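Local coordinates for fucolectin-related protein (Streptococcus pneumoniae, PDB 2WMF), which probably hydrolyses host blood-group carbohydrate antigens, as the catalytic module of a pneumococcal family 98 glycoside hydrolase, at residues C89-V102 with V118-W132. Residues are numbered along the deposited sequence; the frame is centred on the assembly and turned at random.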
loop_
_atom_site.group_PDB
_atom_site.type_symbol
_atom_site.label_atom_id
_atom_site.label_comp_id
_atom_site.label_asym_id
_atom_site.label_seq_id
_atom_site.Cartn_x
_atom_site.Cartn_y
_atom_site.Cartn_z
ATOM N N CYS A 89 10.682 -6.252 19.194
ATOM C CA CYS A 89 10.798 -5.752 17.820
ATOM C C CYS A 89 12.058 -4.999 17.483
ATOM O O CYS A 89 12.221 -4.603 16.312
ATOM C CB CYS A 89 9.578 -4.931 17.364
ATOM S SG CYS A 89 8.013 -5.850 17.327
ATOM N N ILE A 90 12.954 -4.797 18.452
ATOM C CA ILE A 90 14.219 -4.085 18.213
ATOM C C ILE A 90 15.353 -5.114 18.170
ATOM O O ILE A 90 15.734 -5.641 19.210
ATOM C CB ILE A 90 14.487 -2.956 19.256
ATOM C CG1 ILE A 90 13.270 -2.018 19.319
ATOM C CG2 ILE A 90 15.760 -2.178 18.906
ATOM C CD1 ILE A 90 13.463 -0.715 20.126
ATOM N N PRO A 91 15.840 -5.435 16.949
ATOM C CA PRO A 91 16.656 -6.640 16.710
ATOM C C PRO A 91 18.149 -6.518 17.040
ATOM O O PRO A 91 19.045 -6.655 16.170
ATOM C CB PRO A 91 16.402 -6.910 15.211
ATOM C CG PRO A 91 16.323 -5.583 14.617
ATOM C CD PRO A 91 15.510 -4.775 15.664
ATOM N N ARG A 92 18.423 -6.273 18.317
ATOM C CA ARG A 92 19.777 -6.327 18.817
ATOM C C ARG A 92 20.320 -7.756 18.681
ATOM O O ARG A 92 19.674 -8.725 19.059
ATOM C CB ARG A 92 19.804 -5.912 20.280
ATOM C CG ARG A 92 21.203 -5.839 20.901
ATOM C CD ARG A 92 21.202 -5.407 22.383
ATOM N NE ARG A 92 20.498 -6.366 23.231
ATOM C CZ ARG A 92 21.075 -7.343 23.941
ATOM N NH1 ARG A 92 22.402 -7.505 23.926
ATOM N NH2 ARG A 92 20.324 -8.164 24.682
ATOM N N ASP A 93 21.512 -7.860 18.119
ATOM C CA ASP A 93 22.190 -9.150 17.938
ATOM C C ASP A 93 22.379 -9.893 19.281
ATOM O O ASP A 93 23.028 -9.399 20.203
ATOM C CB ASP A 93 23.502 -8.918 17.215
ATOM C CG ASP A 93 24.189 -10.207 16.799
ATOM O OD1 ASP A 93 23.570 -11.289 16.841
ATOM O OD2 ASP A 93 25.348 -10.095 16.410
ATOM N N THR A 94 21.769 -11.069 19.382
ATOM C CA THR A 94 21.926 -11.972 20.515
ATOM C C THR A 94 21.984 -13.415 20.029
ATOM O O THR A 94 21.577 -13.743 18.890
ATOM C CB THR A 94 20.764 -11.885 21.503
ATOM O OG1 THR A 94 19.581 -12.386 20.876
ATOM C CG2 THR A 94 20.589 -10.438 22.012
ATOM N N LYS A 95 22.453 -14.294 20.912
ATOM C CA LYS A 95 22.388 -15.748 20.615
ATOM C C LYS A 95 20.944 -16.222 20.303
ATOM O O LYS A 95 20.721 -16.979 19.360
ATOM C CB LYS A 95 22.981 -16.499 21.803
ATOM C CG LYS A 95 22.923 -18.025 21.736
ATOM C CD LYS A 95 23.136 -18.607 23.155
ATOM C CE LYS A 95 23.470 -20.104 23.127
ATOM N NZ LYS A 95 24.944 -20.290 22.802
ATOM N N GLU A 96 19.975 -15.742 21.068
ATOM C CA GLU A 96 18.584 -16.133 20.906
ATOM C C GLU A 96 18.013 -15.602 19.584
ATOM O O GLU A 96 17.245 -16.280 18.922
ATOM C CB GLU A 96 17.740 -15.628 22.075
ATOM C CG GLU A 96 18.030 -16.289 23.428
ATOM C CD GLU A 96 19.378 -15.842 24.065
ATOM O OE1 GLU A 96 19.838 -14.685 23.857
ATOM O OE2 GLU A 96 20.001 -16.683 24.771
ATOM N N LEU A 97 18.387 -14.377 19.206
ATOM C CA LEU A 97 17.943 -13.826 17.912
ATOM C C LEU A 97 18.414 -14.686 16.732
ATOM O O LEU A 97 17.640 -15.057 15.854
ATOM C CB LEU A 97 18.419 -12.375 17.733
ATOM C CG LEU A 97 17.888 -11.665 16.491
ATOM C CD1 LEU A 97 16.343 -11.543 16.597
ATOM C CD2 LEU A 97 18.564 -10.298 16.284
ATOM N N ARG A 98 19.708 -14.995 16.710
ATOM C CA ARG A 98 20.274 -15.768 15.613
ATOM C C ARG A 98 19.628 -17.187 15.586
ATOM O O ARG A 98 19.251 -17.706 14.524
ATOM C CB ARG A 98 21.795 -15.841 15.769
ATOM C CG ARG A 98 22.543 -14.528 15.628
ATOM C CD ARG A 98 24.040 -14.762 15.525
ATOM N NE ARG A 98 24.846 -13.557 15.642
ATOM C CZ ARG A 98 26.164 -13.531 15.458
ATOM N NH1 ARG A 98 26.818 -14.639 15.137
ATOM N NH2 ARG A 98 26.844 -12.402 15.569
ATOM N N GLU A 99 19.458 -17.771 16.770
ATOM C CA GLU A 99 18.839 -19.085 16.909
ATOM C C GLU A 99 17.435 -19.093 16.298
ATOM O O GLU A 99 17.058 -20.044 15.590
ATOM C CB GLU A 99 18.804 -19.513 18.391
ATOM C CG GLU A 99 19.989 -20.362 18.716
ATOM C CD GLU A 99 20.302 -20.528 20.194
ATOM O OE1 GLU A 99 19.439 -20.218 21.063
ATOM O OE2 GLU A 99 21.460 -20.975 20.471
ATOM N N TRP A 100 16.674 -18.031 16.573
ATOM C CA TRP A 100 15.328 -17.903 16.040
ATOM C C TRP A 100 15.348 -17.773 14.519
ATOM O O TRP A 100 14.581 -18.451 13.843
ATOM C CB TRP A 100 14.602 -16.700 16.660
ATOM C CG TRP A 100 13.149 -16.618 16.249
ATOM C CD1 TRP A 100 12.106 -17.271 16.815
ATOM C CD2 TRP A 100 12.596 -15.823 15.179
ATOM N NE1 TRP A 100 10.930 -16.948 16.164
ATOM C CE2 TRP A 100 11.200 -16.051 15.167
ATOM C CE3 TRP A 100 13.146 -14.950 14.230
ATOM C CZ2 TRP A 100 10.345 -15.436 14.245
ATOM C CZ3 TRP A 100 12.292 -14.332 13.330
ATOM C CH2 TRP A 100 10.916 -14.573 13.341
ATOM N N TYR A 101 16.208 -16.899 13.990
ATOM C CA TYR A 101 16.328 -16.758 12.521
ATOM C C TYR A 101 16.618 -18.116 11.859
ATOM O O TYR A 101 15.976 -18.476 10.887
ATOM C CB TYR A 101 17.442 -15.791 12.144
ATOM C CG TYR A 101 17.169 -14.297 12.362
ATOM C CD1 TYR A 101 15.951 -13.705 12.020
ATOM C CD2 TYR A 101 18.168 -13.478 12.861
ATOM C CE1 TYR A 101 15.746 -12.332 12.209
ATOM C CE2 TYR A 101 17.968 -12.105 13.054
ATOM C CZ TYR A 101 16.748 -11.549 12.729
ATOM O OH TYR A 101 16.589 -10.199 12.920
ATOM N N VAL A 102 17.578 -18.840 12.425
ATOM C CA VAL A 102 18.004 -20.141 11.898
ATOM C C VAL A 102 16.895 -21.170 12.013
ATOM O O VAL A 102 16.618 -21.891 11.045
ATOM C CB VAL A 102 19.318 -20.628 12.571
ATOM C CG1 VAL A 102 19.621 -22.102 12.185
ATOM C CG2 VAL A 102 20.499 -19.701 12.191
ATOM N N VAL A 118 13.380 -9.590 8.963
ATOM C CA VAL A 118 13.512 -8.224 9.494
ATOM C C VAL A 118 14.755 -8.216 10.378
ATOM O O VAL A 118 14.763 -8.869 11.431
ATOM C CB VAL A 118 12.300 -7.781 10.323
ATOM C CG1 VAL A 118 12.528 -6.359 10.843
ATOM C CG2 VAL A 118 10.962 -7.900 9.509
ATOM N N ILE A 119 15.800 -7.541 9.923
ATOM C CA ILE A 119 17.083 -7.474 10.651
ATOM C C ILE A 119 17.441 -6.100 11.195
ATOM O O ILE A 119 18.416 -5.977 11.933
ATOM C CB ILE A 119 18.266 -8.057 9.847
ATOM C CG1 ILE A 119 18.645 -7.145 8.664
ATOM C CG2 ILE A 119 17.909 -9.529 9.365
ATOM C CD1 ILE A 119 19.939 -7.557 8.005
ATOM N N MET A 120 16.662 -5.075 10.830
ATOM C CA MET A 120 16.862 -3.727 11.321
ATOM C C MET A 120 15.513 -3.086 11.664
ATOM O O MET A 120 14.556 -3.261 10.928
ATOM C CB MET A 120 17.542 -2.828 10.264
ATOM C CG MET A 120 19.030 -3.103 9.970
ATOM S SD MET A 120 19.687 -2.006 8.724
ATOM C CE MET A 120 19.963 -0.502 9.672
ATOM N N SER A 121 15.456 -2.412 12.828
ATOM C CA SER A 121 14.275 -1.659 13.217
ATOM C C SER A 121 14.557 -0.732 14.406
ATOM O O SER A 121 15.451 -0.997 15.215
ATOM C CB SER A 121 13.137 -2.599 13.597
ATOM O OG SER A 121 11.915 -1.887 13.734
ATOM N N ALA A 122 13.811 0.362 14.437
ATOM C CA ALA A 122 13.720 1.258 15.589
ATOM C C ALA A 122 15.105 1.664 16.131
ATOM O O ALA A 122 15.347 1.635 17.348
ATOM C CB ALA A 122 12.834 0.626 16.677
ATOM N N GLY A 123 16.004 2.086 15.227
ATOM C CA GLY A 123 17.261 2.679 15.615
ATOM C C GLY A 123 18.366 1.751 16.047
ATOM O O GLY A 123 19.477 2.217 16.386
ATOM N N GLU A 124 18.130 0.435 16.007
ATOM C CA GLU A 124 19.146 -0.472 16.548
ATOM C C GLU A 124 20.452 -0.404 15.760
ATOM O O GLU A 124 20.469 -0.590 14.555
ATOM C CB GLU A 124 18.621 -1.895 16.622
ATOM C CG GLU A 124 19.619 -2.888 17.213
ATOM C CD GLU A 124 20.019 -2.530 18.639
ATOM O OE1 GLU A 124 19.106 -2.289 19.474
ATOM O OE2 GLU A 124 21.232 -2.480 18.887
ATOM N N ARG A 125 21.560 -0.172 16.468
ATOM C CA ARG A 125 22.885 -0.029 15.879
ATOM C C ARG A 125 23.631 -1.381 15.861
ATOM O O ARG A 125 24.492 -1.580 15.007
ATOM C CB ARG A 125 23.706 0.970 16.701
ATOM C CG ARG A 125 23.160 2.415 16.690
ATOM C CD ARG A 125 23.765 3.232 17.800
ATOM N NE ARG A 125 23.226 4.576 17.932
ATOM C CZ ARG A 125 22.043 4.855 18.478
ATOM N NH1 ARG A 125 21.273 3.875 18.951
ATOM N NH2 ARG A 125 21.626 6.116 18.573
ATOM N N ASN A 126 23.305 -2.262 16.800
ATOM C CA ASN A 126 24.063 -3.537 16.947
ATOM C C ASN A 126 23.234 -4.711 16.443
ATOM O O ASN A 126 22.778 -5.582 17.207
ATOM C CB ASN A 126 24.511 -3.704 18.414
ATOM C CG ASN A 126 25.494 -2.625 18.837
ATOM O OD1 ASN A 126 25.304 -1.962 19.856
ATOM N ND2 ASN A 126 26.536 -2.415 18.031
ATOM N N THR A 127 23.042 -4.708 15.115
ATOM C CA THR A 127 22.253 -5.714 14.400
ATOM C C THR A 127 23.191 -6.814 13.915
ATOM O O THR A 127 24.424 -6.680 14.057
ATOM C CB THR A 127 21.500 -5.054 13.238
ATOM O OG1 THR A 127 22.395 -4.212 12.479
ATOM C CG2 THR A 127 20.320 -4.212 13.822
ATOM N N VAL A 128 22.635 -7.874 13.338
ATOM C CA VAL A 128 23.444 -9.047 12.960
ATOM C C VAL A 128 24.532 -8.652 11.980
ATOM O O VAL A 128 24.347 -7.756 11.123
ATOM C CB VAL A 128 22.584 -10.245 12.418
ATOM C CG1 VAL A 128 21.725 -10.832 13.541
ATOM C CG2 VAL A 128 21.743 -9.829 11.230
ATOM N N PRO A 129 25.717 -9.275 12.119
ATOM C CA PRO A 129 26.802 -8.908 11.205
ATOM C C PRO A 129 26.519 -9.184 9.734
ATOM O O PRO A 129 25.887 -10.176 9.426
ATOM C CB PRO A 129 27.957 -9.813 11.680
ATOM C CG PRO A 129 27.643 -10.157 13.098
ATOM C CD PRO A 129 26.148 -10.272 13.123
ATOM N N PRO A 130 26.986 -8.320 8.839
ATOM C CA PRO A 130 26.841 -8.659 7.412
ATOM C C PRO A 130 27.426 -10.026 7.020
ATOM O O PRO A 130 26.871 -10.723 6.171
ATOM C CB PRO A 130 27.588 -7.518 6.697
ATOM C CG PRO A 130 27.532 -6.366 7.645
ATOM C CD PRO A 130 27.568 -6.975 9.025
ATOM N N GLU A 131 28.548 -10.392 7.631
ATOM C CA GLU A 131 29.137 -11.717 7.407
ATOM C C GLU A 131 28.163 -12.880 7.763
ATOM O O GLU A 131 28.106 -13.907 7.051
ATOM C CB GLU A 131 30.417 -11.791 8.232
ATOM C CG GLU A 131 31.519 -10.765 7.835
ATOM C CD GLU A 131 31.318 -9.283 8.288
ATOM O OE1 GLU A 131 30.454 -8.956 9.152
ATOM O OE2 GLU A 131 32.075 -8.419 7.737
ATOM N N TRP A 132 27.401 -12.729 8.854
ATOM C CA TRP A 132 26.394 -13.708 9.246
ATOM C C TRP A 132 25.275 -13.799 8.215
ATOM O O TRP A 132 24.838 -14.884 7.837
ATOM C CB TRP A 132 25.817 -13.401 10.637
ATOM C CG TRP A 132 24.728 -14.331 11.098
ATOM C CD1 TRP A 132 24.868 -15.473 11.836
ATOM C CD2 TRP A 132 23.317 -14.203 10.836
ATOM N NE1 TRP A 132 23.645 -16.042 12.066
ATOM C CE2 TRP A 132 22.673 -15.303 11.451
ATOM C CE3 TRP A 132 22.537 -13.259 10.147
ATOM C CZ2 TRP A 132 21.297 -15.501 11.379
ATOM C CZ3 TRP A 132 21.190 -13.460 10.073
ATOM C CH2 TRP A 132 20.569 -14.549 10.700
HETATM O O HOH W 1 19.753 -7.781 13.586
HETATM O O HOH W 2 26.942 -7.745 16.155
#
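Tyr101, on the second turn of helix 95-111, reaches across to strand 115-121 and donates its OH to Val118 O (2.7 Å), 21° out of the carbonyl plane. The contact belongs to the (beta/alpha)8 barrel: the loop and helix of the beta-alpha-beta unit 74-79, 95-111, 115-121 pack against the segment leading from strand 115-121 into helix 130-139. Val128 CG1 meets the Tyr101 ring at its edge, while Trp132 lies obliquely to that ring, planes 44° apart, with Trp132 CH2 3.4 Å from Tyr101 CD2. Arg98 slides past the indole in the opposite direction, its CD making an off-centre CH-pi contact with the five-membered ring. Nearer the barrel strand, Pro91, centre of an inverse gamma turn, brings its CG to 3.4 Å from Ile119 O. A water bridges the segments here, donating to Pro91 O and Ile119 O and accepting from Val128 N. Ile90 CG2 packs against Glu124, whose bend at chi2 (60°) brings OE2 to Asn126 N, accepting on its anti side. Asn126 O in turn receives Asp93 N, almost straight, at 2.8 Å. Beside Pro129, whose CD lies 3.3 Å from Arg98 NH2, Arg98 grips Asp93 side-on: NE to OD1 and NH2 to OD2, each 2.9 Å and each on a syn lone pair. Further out, Ser121 OG is tied to Ile149 O, and Thr127 OG1 to Tyr166 OH.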